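Local coordinates for protein probable porin (Pseudomonas aeruginosa, PDB 4FSO) that probably forms a porin channel, a beta-barrel in the bacterial outer membrane through which small solutes may diffuse, at residues G278-M282 against L298-L302; V218-L224 against W243-A249; L302-D306 against R377-Y381. All coordinates share one frame; numbering follows the deposited sequence.

All three contacts belong to one porin barrel. Interaction 2 lies within the wall, between neighbouring strands, while interactions 1 and 3 each fix part of the long loop between strands 273-283 and 313-322 to the wall, meeting different strands and sharing Leu302. Interaction 1 is buried and rests on one glutamine; interaction 3 is partly buried and mixes weak polar, aromatic and methyl contacts. Interaction 2 pairs a regular backbone hydrogen-bond pattern with salt bridges on its more exposed face. The sites also touch: Leu298 packs on Phe244, joining interactions 1 and 2, and Gln280 NE2 donates to Asp306 O, joining interactions 1 and 3.

Interaction 1 (G278-M282 against L298-L302); sequences GWQRM and LANYL. With C8E ((hydroxyethyloxy)tri(ethyloxy)octane), chain F.
Gln280, on barrel strand 273-283, reaches across to the type I turn Leu298-Tyr301 of a loop that probably lies against the inner side of the wall. Its CB begins the contact beside Asn300 ND2, 3.3 Å away. CG stands anti to the backbone N (chi1 179°) and the chain runs out extended from the strand, which carries the amide across to the backbone of Asn300 and to Leu298 CB. Gln280 CD lies 3.6 Å from Asn300 CB. The Gln280 and Asn300 side chains slide past each other in opposite directions, their amide planes stacked and 25° apart. At the tip, Gln280 OE1 accepts the backbone N-H of Asn300, 2.8 Å from its N, with the donor tilted 34° from the carbonyl plane. Gln280 OE1 also sits 3.2 Å from Leu298 CB, where the leucine side chain crosses that of the glutamine at about a right angle. Gln280 NE2 passes Leu298 CD1 at 4.0 Å and donates to the backbone oxygens of Asp306 and Phe307, further along the loop. The turn is closed by its own bond from Tyr301 N to Leu298 O, while the Asn300 amide is held by Ser314 and Gln316 on the next strand. Trp279 points the other way from the strand, its CB 3.5 Å from C11 of a bound C8E detergent molecule, consistent with a membrane-facing outer surface. One neutral amide thus uses its oxygen and its nitrogen to satisfy backbone groups at two places in the loop, docking loop on wall without charge, which should fix the rotation of the glutamine amide.

Interaction 2 (V218-L224 against W243-A249); sequences VYRQRYL and WFDSEDA
Arg220 and Arg222 pair with Glu247 and Asp245 along the beta hairpin of strands 219-231 and 236-248, two antiparallel neighbours in the barrel wall. The hydrogen-bonded pairs Arg220-Glu247, Arg222-Asp245 and Leu224-Trp243 each exchange two backbone bonds, so the N-H and carbonyl of all six residues are satisfied across the contact; Arg222 N to Asp245 O, at 2.6 Å, is one of them. The residues between turn their backbone groups to the outer neighbours: Gln221 and Tyr223 bond to strand 206-215, Phe244 and Ser246 to strand 258-270. Where the pairing ends, Ala249 N still donates to Val218 O, from well above the carbonyl plane.

On the face carrying the charged residues, Arg220 NH1 gives a salt bridge of 2.9 Å to Glu247 OE2. The oxygen lies near the guanidinium plane and is approached on its anti side, while Ala249 CB lies over one guanidinium face. The bridge from Arg222 NH2 to Asp245 OD2 is longer, and its hydrogen bond is weak (125° at the hydrogen). The same NH2 lies at the edge of the Trp243 ring, whose plane stands at 90° to the guanidinium.

The other face meets the loop that follows strand 273-283. Gln221 NE2 donates to Ser246 OG at 3.0 Å and also to Pro289 O, so both bonds help set the rotation of its amide. Tyr223 sends its hydroxyl to Gln209 rather than across the pair. Its ring instead crosses that of Phe244 at 49°, CD1 lying over one face of the phenylalanine, with the centroids 4.8 Å apart.

Interaction 3 (L302-D306 against R377-Y381); sequences LQVND and RNATY
A long loop, probably folded against the inner side of the barrel wall, meets strand 373-383 here through Gln303, Val304 and Asn305, which face Arg377, Ala379 and Tyr381. Gln303 slides past Arg377 in the opposite direction, laying its CG over one face of the guanidinium, 3.5 Å from NH2. As CG is a methylene group, this meeting is packing; the charge of Arg377 is paired through NE with Glu359. With CG anti to the backbone N (chi1 -166°) and the chain extended beyond it, the Gln303 amide reaches the strand, where NE2 donates to Glu394 and makes only a weak bond, 3.4 Å long, to Arg377 O. Gln303 CD rests 3.5 Å from Ala379 CB. Val304 divides its methyls: CG2 faces Ala379 CB, and CG1 lies 3.6 Å from Tyr381 CD2. Carboxylates of strand 350-363 hold the loop backbone, Asp357 taking the N-H of Gln303 and Glu355 that of Val304. Asn305 crosses Tyr381 at about a right angle, its amide only 20° from the ring plane. The phenol itself is hydrogen-bonded to Glu353. Asn305 CB sits over the face of the ring in a CH-pi contact, 3.9 Å from the Tyr381 ring centroid and 28° off the normal.

Interaction 1 (G278-M282 against L298-L302)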
loop_
_atom_site.group_PDB
_atom_site.type_symbol
_atom_site.label_atom_id
_atom_site.label_comp_id
_atom_site.label_asym_id
_atom_site.label_seq_id
_atom_site.Cartn_x
_atom_site.Cartn_y
_atom_site.Cartn_z
ATOM N N GLY A 278 -8.316 -10.355 11.903
ATOM C CA GLY A 278 -6.970 -10.497 11.401
ATOM C C GLY A 278 -5.996 -10.943 12.469
ATOM O O GLY A 278 -6.201 -10.704 13.652
ATOM N N TRP A 279 -4.937 -11.602 12.032
ATOM C CA TRP A 279 -3.902 -12.073 12.915
ATOM C C TRP A 279 -2.545 -11.831 12.254
ATOM O O TRP A 279 -2.342 -12.155 11.086
ATOM C CB TRP A 279 -4.076 -13.569 13.163
ATOM C CG TRP A 279 -2.886 -14.178 13.842
ATOM C CD1 TRP A 279 -2.255 -13.696 14.945
ATOM C CD2 TRP A 279 -2.184 -15.365 13.466
ATOM N NE1 TRP A 279 -1.198 -14.494 15.280
ATOM C CE2 TRP A 279 -1.134 -15.535 14.394
ATOM C CE3 TRP A 279 -2.340 -16.305 12.447
ATOM C CZ2 TRP A 279 -0.241 -16.609 14.324
ATOM C CZ3 TRP A 279 -1.460 -17.372 12.393
ATOM C CH2 TRP A 279 -0.426 -17.512 13.323
ATOM N N GLN A 280 -1.613 -11.269 13.008
ATOM C CA GLN A 280 -0.344 -10.890 12.448
ATOM C C GLN A 280 0.755 -11.266 13.430
ATOM O O GLN A 280 0.585 -11.104 14.637
ATOM C CB GLN A 280 -0.330 -9.386 12.194
ATOM C CG GLN A 280 0.969 -8.844 11.615
ATOM C CD GLN A 280 0.788 -7.478 10.955
ATOM O OE1 GLN A 280 -0.033 -7.311 10.046
ATOM N NE2 GLN A 280 1.547 -6.496 11.422
ATOM N N ARG A 281 1.872 -11.769 12.907
ATOM C CA ARG A 281 3.004 -12.130 13.728
ATOM C C ARG A 281 4.361 -11.934 13.053
ATOM O O ARG A 281 4.577 -12.280 11.881
ATOM C CB ARG A 281 2.874 -13.557 14.240
ATOM C CG ARG A 281 4.103 -14.028 15.003
ATOM C CD ARG A 281 3.798 -15.273 15.783
ATOM N NE ARG A 281 4.973 -15.709 16.522
ATOM C CZ ARG A 281 4.935 -16.557 17.537
ATOM N NH1 ARG A 281 3.779 -17.057 17.934
ATOM N NH2 ARG A 281 6.055 -16.897 18.146
ATOM N N MET A 282 5.266 -11.361 13.839
ATOM C CA MET A 282 6.629 -11.045 13.458
ATOM C C MET A 282 7.575 -12.013 14.184
ATOM O O MET A 282 7.409 -12.286 15.398
ATOM C CB MET A 282 6.912 -9.612 13.923
ATOM C CG MET A 282 7.304 -8.591 12.862
ATOM S SD MET A 282 6.144 -8.262 11.521
ATOM C CE MET A 282 4.562 -8.349 12.355
ATOM N N LEU A 298 0.608 -5.815 4.934
ATOM C CA LEU A 298 0.215 -6.708 6.024
ATOM C C LEU A 298 -1.224 -6.449 6.456
ATOM O O LEU A 298 -1.723 -5.347 6.301
ATOM C CB LEU A 298 1.164 -6.529 7.212
ATOM C CG LEU A 298 2.620 -6.926 6.950
ATOM C CD1 LEU A 298 3.538 -6.299 8.003
ATOM C CD2 LEU A 298 2.771 -8.486 6.926
ATOM N N ALA A 299 -1.876 -7.469 7.004
ATOM C CA ALA A 299 -3.252 -7.370 7.500
ATOM C C ALA A 299 -3.467 -6.286 8.543
ATOM O O ALA A 299 -4.542 -5.670 8.586
ATOM C CB ALA A 299 -3.715 -8.709 8.057
ATOM N N ASN A 300 -2.465 -6.079 9.399
ATOM C CA ASN A 300 -2.581 -5.062 10.439
ATOM C C ASN A 300 -1.875 -3.742 10.113
ATOM O O ASN A 300 -1.482 -2.992 11.011
ATOM C CB ASN A 300 -2.163 -5.609 11.812
ATOM C CG ASN A 300 -3.025 -6.772 12.256
ATOM O OD1 ASN A 300 -4.028 -7.093 11.620
ATOM N ND2 ASN A 300 -2.642 -7.409 13.365
ATOM N N TYR A 301 -1.709 -3.454 8.830
ATOM C CA TYR A 301 -1.285 -2.106 8.465
ATOM C C TYR A 301 -2.452 -1.147 8.619
ATOM O O TYR A 301 -3.421 -1.213 7.878
ATOM C CB TYR A 301 -0.738 -1.998 7.046
ATOM C CG TYR A 301 -0.440 -0.550 6.719
ATOM C CD1 TYR A 301 0.501 0.166 7.461
ATOM C CD2 TYR A 301 -1.130 0.120 5.718
ATOM C CE1 TYR A 301 0.765 1.497 7.189
ATOM C CE2 TYR A 301 -0.865 1.455 5.435
ATOM C CZ TYR A 301 0.086 2.141 6.169
ATOM O OH TYR A 301 0.354 3.478 5.885
ATOM N N LEU A 302 -2.334 -0.252 9.586
ATOM C CA LEU A 302 -3.415 0.655 9.958
ATOM C C LEU A 302 -3.055 2.090 9.580
ATOM O O LEU A 302 -2.058 2.315 8.904
ATOM C CB LEU A 302 -3.742 0.518 11.457
ATOM C CG LEU A 302 -5.012 -0.299 11.634
ATOM C CD1 LEU A 302 -4.856 -1.696 11.023
ATOM C CD2 LEU A 302 -5.484 -0.357 13.092
HETATM C C3 C8E F . -14.772 -13.235 14.801
HETATM C C4 C8E F . -14.260 -13.386 16.233
HETATM C C5 C8E F . -13.181 -12.351 16.550
HETATM C C6 C8E F . -11.792 -12.975 16.650
HETATM C C7 C8E F . -10.718 -11.998 16.178
HETATM C C8 C8E F . -9.340 -12.605 16.428
HETATM O O9 C8E F . -8.554 -12.770 15.259
HETATM C C10 C8E F . -8.553 -14.078 14.713
HETATM C C11 C8E F . -7.552 -14.136 13.556
HETATM O O12 C8E F . -8.131 -14.690 12.394
#

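Interaction 2 (V218-L224 against W243-A249)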
loop_
_atom_site.group_PDB
_atom_site.type_symbol
_atom_site.label_atom_id
_atom_site.label_comp_id
_atom_site.label_asym_id
_atom_site.label_seq_id
_atom_site.Cartn_x
_atom_site.Cartn_y
_atom_site.Cartn_z
ATOM N N VAL A 218 21.038 -3.900 1.040
ATOM C CA VAL A 218 20.317 -3.665 2.262
ATOM C C VAL A 218 19.688 -4.985 2.652
ATOM O O VAL A 218 19.986 -5.538 3.716
ATOM C CB VAL A 218 19.240 -2.599 2.054
ATOM C CG1 VAL A 218 18.392 -2.375 3.346
ATOM C CG2 VAL A 218 19.892 -1.313 1.565
ATOM N N TYR A 219 18.832 -5.497 1.774
ATOM C CA TYR A 219 17.980 -6.622 2.138
ATOM C C TYR A 219 17.435 -7.372 0.956
ATOM O O TYR A 219 17.211 -6.809 -0.129
ATOM C CB TYR A 219 16.813 -6.190 3.072
ATOM C CG TYR A 219 15.586 -5.518 2.418
ATOM C CD1 TYR A 219 14.556 -6.273 1.864
ATOM C CD2 TYR A 219 15.443 -4.127 2.411
ATOM C CE1 TYR A 219 13.447 -5.669 1.298
ATOM C CE2 TYR A 219 14.316 -3.501 1.853
ATOM C CZ TYR A 219 13.322 -4.273 1.296
ATOM O OH TYR A 219 12.219 -3.656 0.720
ATOM N N ARG A 220 17.225 -8.658 1.192
ATOM C CA ARG A 220 16.456 -9.494 0.291
ATOM C C ARG A 220 15.180 -9.965 1.006
ATOM O O ARG A 220 15.144 -10.130 2.232
ATOM C CB ARG A 220 17.299 -10.662 -0.255
ATOM C CG ARG A 220 18.098 -11.442 0.780
ATOM C CD ARG A 220 18.938 -12.577 0.134
ATOM N NE ARG A 220 20.216 -12.123 -0.436
ATOM C CZ ARG A 220 21.422 -12.483 0.011
ATOM N NH1 ARG A 220 21.537 -13.314 1.040
ATOM N NH2 ARG A 220 22.518 -12.012 -0.576
ATOM N N GLN A 221 14.135 -10.169 0.224
ATOM C CA GLN A 221 12.835 -10.476 0.750
ATOM C C GLN A 221 12.103 -11.452 -0.188
ATOM O O GLN A 221 12.081 -11.264 -1.402
ATOM C CB GLN A 221 12.069 -9.152 0.915
ATOM C CG GLN A 221 10.726 -9.240 1.619
ATOM C CD GLN A 221 10.198 -7.855 2.018
ATOM O OE1 GLN A 221 9.455 -7.211 1.272
ATOM N NE2 GLN A 221 10.592 -7.398 3.199
ATOM N N ARG A 222 11.517 -12.497 0.381
ATOM C CA ARG A 222 10.670 -13.414 -0.365
ATOM C C ARG A 222 9.242 -13.271 0.145
ATOM O O ARG A 222 9.007 -12.862 1.294
ATOM C CB ARG A 222 11.102 -14.870 -0.156
ATOM C CG ARG A 222 12.493 -15.231 -0.640
ATOM C CD ARG A 222 12.709 -16.755 -0.570
ATOM N NE ARG A 222 12.926 -17.252 0.791
ATOM C CZ ARG A 222 12.557 -18.457 1.225
ATOM N NH1 ARG A 222 11.923 -19.308 0.421
ATOM N NH2 ARG A 222 12.814 -18.810 2.477
ATOM N N TYR A 223 8.296 -13.650 -0.707
ATOM C CA TYR A 223 6.899 -13.504 -0.394
ATOM C C TYR A 223 6.053 -14.647 -0.942
ATOM O O TYR A 223 6.216 -15.042 -2.082
ATOM C CB TYR A 223 6.388 -12.182 -0.957
ATOM C CG TYR A 223 4.875 -12.085 -0.970
ATOM C CD1 TYR A 223 4.180 -11.607 0.140
ATOM C CD2 TYR A 223 4.137 -12.476 -2.092
ATOM C CE1 TYR A 223 2.785 -11.506 0.133
ATOM C CE2 TYR A 223 2.749 -12.394 -2.107
ATOM C CZ TYR A 223 2.078 -11.904 -0.995
ATOM O OH TYR A 223 0.708 -11.828 -1.015
ATOM N N LEU A 224 5.132 -15.142 -0.119
ATOM C CA LEU A 224 4.069 -16.050 -0.538
ATOM C C LEU A 224 2.735 -15.423 -0.185
ATOM O O LEU A 224 2.569 -14.911 0.908
ATOM C CB LEU A 224 4.138 -17.369 0.207
ATOM C CG LEU A 224 4.906 -18.577 -0.305
ATOM C CD1 LEU A 224 6.139 -18.153 -1.037
ATOM C CD2 LEU A 224 5.294 -19.414 0.903
ATOM N N TRP A 243 2.899 -13.915 3.648
ATOM C CA TRP A 243 4.104 -14.305 4.346
ATOM C C TRP A 243 5.320 -13.617 3.746
ATOM O O TRP A 243 5.435 -13.510 2.528
ATOM C CB TRP A 243 4.271 -15.814 4.247
ATOM C CG TRP A 243 5.517 -16.264 4.901
ATOM C CD1 TRP A 243 5.786 -16.254 6.241
ATOM C CD2 TRP A 243 6.691 -16.775 4.263
ATOM N NE1 TRP A 243 7.048 -16.735 6.474
ATOM C CE2 TRP A 243 7.624 -17.072 5.278
ATOM C CE3 TRP A 243 7.040 -17.019 2.930
ATOM C CZ2 TRP A 243 8.889 -17.606 5.009
ATOM C CZ3 TRP A 243 8.302 -17.547 2.663
ATOM C CH2 TRP A 243 9.205 -17.837 3.700
ATOM N N PHE A 244 6.224 -13.131 4.587
ATOM C CA PHE A 244 7.445 -12.494 4.084
ATOM C C PHE A 244 8.672 -12.998 4.796
ATOM O O PHE A 244 8.693 -13.137 6.019
ATOM C CB PHE A 244 7.436 -10.970 4.253
ATOM C CG PHE A 244 6.432 -10.257 3.409
ATOM C CD1 PHE A 244 5.126 -10.077 3.864
ATOM C CD2 PHE A 244 6.793 -9.738 2.167
ATOM C CE1 PHE A 244 4.182 -9.393 3.082
ATOM C CE2 PHE A 244 5.863 -9.054 1.384
ATOM C CZ PHE A 244 4.546 -8.872 1.847
ATOM N N ASP A 245 9.722 -13.219 4.027
ATOM C CA ASP A 245 10.952 -13.676 4.608
ATOM C C ASP A 245 11.999 -12.707 4.131
ATOM O O ASP A 245 12.161 -12.548 2.930
ATOM C CB ASP A 245 11.243 -15.083 4.119
ATOM C CG ASP A 245 12.274 -15.781 4.942
ATOM O OD1 ASP A 245 13.106 -15.110 5.572
ATOM O OD2 ASP A 245 12.256 -17.021 4.963
ATOM N N SER A 246 12.689 -12.057 5.070
ATOM C CA SER A 246 13.661 -11.008 4.739
ATOM C C SER A 246 14.951 -11.125 5.543
ATOM O O SER A 246 14.939 -11.470 6.713
ATOM C CB SER A 246 13.074 -9.604 4.960
ATOM O OG SER A 246 11.680 -9.626 4.838
ATOM N N GLU A 247 16.064 -10.797 4.904
ATOM C CA GLU A 247 17.337 -10.747 5.593
ATOM C C GLU A 247 18.202 -9.679 4.957
ATOM O O GLU A 247 17.925 -9.249 3.839
ATOM C CB GLU A 247 18.035 -12.090 5.473
ATOM C CG GLU A 247 18.311 -12.432 4.042
ATOM C CD GLU A 247 18.829 -13.831 3.860
ATOM O OE1 GLU A 247 18.652 -14.658 4.786
ATOM O OE2 GLU A 247 19.418 -14.097 2.788
ATOM N N ASP A 248 19.236 -9.246 5.678
ATOM C CA ASP A 248 20.286 -8.395 5.112
ATOM C C ASP A 248 20.915 -9.023 3.857
ATOM O O ASP A 248 20.996 -10.247 3.734
ATOM C CB ASP A 248 21.366 -8.096 6.163
ATOM C CG ASP A 248 22.000 -9.350 6.734
ATOM O OD1 ASP A 248 21.280 -10.129 7.380
ATOM O OD2 ASP A 248 23.225 -9.551 6.560
ATOM N N ALA A 249 21.359 -8.183 2.930
ATOM C CA ALA A 249 21.877 -8.647 1.636
ATOM C C ALA A 249 23.110 -7.848 1.270
ATOM O O ALA A 249 23.219 -6.678 1.669
ATOM C CB ALA A 249 20.823 -8.478 0.558
#

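Interaction 3 (L302-D306 against R377-Y381)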
loop_
_atom_site.group_PDB
_atom_site.type_symbol
_atom_site.label_atom_id
_atom_site.label_comp_id
_atom_site.label_asym_id
_atom_site.label_seq_id
_atom_site.Cartn_x
_atom_site.Cartn_y
_atom_site.Cartn_z
ATOM N N LEU A 302 -2.334 -0.252 9.586
ATOM C CA LEU A 302 -3.415 0.655 9.958
ATOM C C LEU A 302 -3.055 2.090 9.580
ATOM O O LEU A 302 -2.058 2.315 8.904
ATOM C CB LEU A 302 -3.742 0.518 11.457
ATOM C CG LEU A 302 -5.012 -0.299 11.634
ATOM C CD1 LEU A 302 -4.856 -1.696 11.023
ATOM C CD2 LEU A 302 -5.484 -0.357 13.092
ATOM N N GLN A 303 -3.862 3.056 10.012
ATOM C CA GLN A 303 -3.682 4.446 9.579
ATOM C C GLN A 303 -2.351 5.001 10.064
ATOM O O GLN A 303 -1.649 5.700 9.321
ATOM C CB GLN A 303 -4.832 5.301 10.071
ATOM C CG GLN A 303 -4.964 6.682 9.430
ATOM C CD GLN A 303 -6.052 7.510 10.113
ATOM O OE1 GLN A 303 -7.164 7.016 10.368
ATOM N NE2 GLN A 303 -5.723 8.757 10.447
ATOM N N VAL A 304 -1.975 4.625 11.284
ATOM C CA VAL A 304 -0.827 5.230 11.942
ATOM C C VAL A 304 0.336 4.276 12.246
ATOM O O VAL A 304 1.490 4.683 12.328
ATOM C CB VAL A 304 -1.312 6.030 13.177
ATOM C CG1 VAL A 304 -0.281 6.073 14.286
ATOM C CG2 VAL A 304 -1.668 7.442 12.721
ATOM N N ASN A 305 0.025 2.999 12.384
ATOM C CA ASN A 305 0.985 2.035 12.906
ATOM C C ASN A 305 0.872 0.742 12.128
ATOM O O ASN A 305 -0.211 0.389 11.663
ATOM C CB ASN A 305 0.785 1.778 14.408
ATOM C CG ASN A 305 1.876 0.891 15.002
ATOM O OD1 ASN A 305 3.013 1.314 15.096
ATOM N ND2 ASN A 305 1.529 -0.345 15.399
ATOM N N ASP A 306 1.998 0.051 11.973
ATOM C CA ASP A 306 2.039 -1.128 11.116
ATOM C C ASP A 306 2.060 -2.462 11.880
ATOM O O ASP A 306 1.885 -3.519 11.277
ATOM C CB ASP A 306 3.191 -1.043 10.088
ATOM C CG ASP A 306 4.584 -1.080 10.724
ATOM O OD1 ASP A 306 4.725 -1.240 11.951
ATOM O OD2 ASP A 306 5.569 -0.952 9.973
ATOM N N ARG A 377 -10.983 10.281 8.179
ATOM C CA ARG A 377 -10.155 9.215 8.776
ATOM C C ARG A 377 -9.578 9.538 10.166
ATOM O O ARG A 377 -8.730 10.419 10.316
ATOM C CB ARG A 377 -9.005 8.834 7.844
ATOM C CG ARG A 377 -9.446 8.536 6.438
ATOM C CD ARG A 377 -8.273 8.073 5.621
ATOM N NE ARG A 377 -7.768 6.786 6.094
ATOM C CZ ARG A 377 -6.498 6.412 6.013
ATOM N NH1 ARG A 377 -5.602 7.236 5.487
ATOM N NH2 ARG A 377 -6.126 5.223 6.469
ATOM N N ASN A 378 -10.015 8.791 11.173
ATOM C CA ASN A 378 -9.623 9.078 12.542
ATOM C C ASN A 378 -8.780 7.973 13.159
ATOM O O ASN A 378 -9.156 6.804 13.158
ATOM C CB ASN A 378 -10.881 9.340 13.391
ATOM C CG ASN A 378 -10.564 9.637 14.843
ATOM O OD1 ASN A 378 -9.967 10.668 15.166
ATOM N ND2 ASN A 378 -10.970 8.732 15.732
ATOM N N ALA A 379 -7.643 8.341 13.714
ATOM C CA ALA A 379 -6.812 7.335 14.367
ATOM C C ALA A 379 -6.469 7.692 15.804
ATOM O O ALA A 379 -6.123 8.830 16.120
ATOM C CB ALA A 379 -5.516 7.054 13.550
ATOM N N THR A 380 -6.553 6.695 16.666
ATOM C CA THR A 380 -6.126 6.808 18.044
ATOM C C THR A 380 -5.128 5.688 18.280
ATOM O O THR A 380 -5.440 4.511 18.079
ATOM C CB THR A 380 -7.334 6.653 18.992
ATOM O OG1 THR A 380 -8.183 7.783 18.816
ATOM C CG2 THR A 380 -6.899 6.556 20.457
ATOM N N TYR A 381 -3.932 6.059 18.713
ATOM C CA TYR A 381 -2.833 5.112 18.812
ATOM C C TYR A 381 -2.055 5.355 20.104
ATOM O O TYR A 381 -1.635 6.481 20.394
ATOM C CB TYR A 381 -1.948 5.222 17.572
ATOM C CG TYR A 381 -0.614 4.528 17.670
ATOM C CD1 TYR A 381 -0.529 3.139 17.766
ATOM C CD2 TYR A 381 0.573 5.256 17.634
ATOM C CE1 TYR A 381 0.708 2.492 17.843
ATOM C CE2 TYR A 381 1.820 4.623 17.720
ATOM C CZ TYR A 381 1.878 3.239 17.824
ATOM O OH TYR A 381 3.098 2.612 17.902
#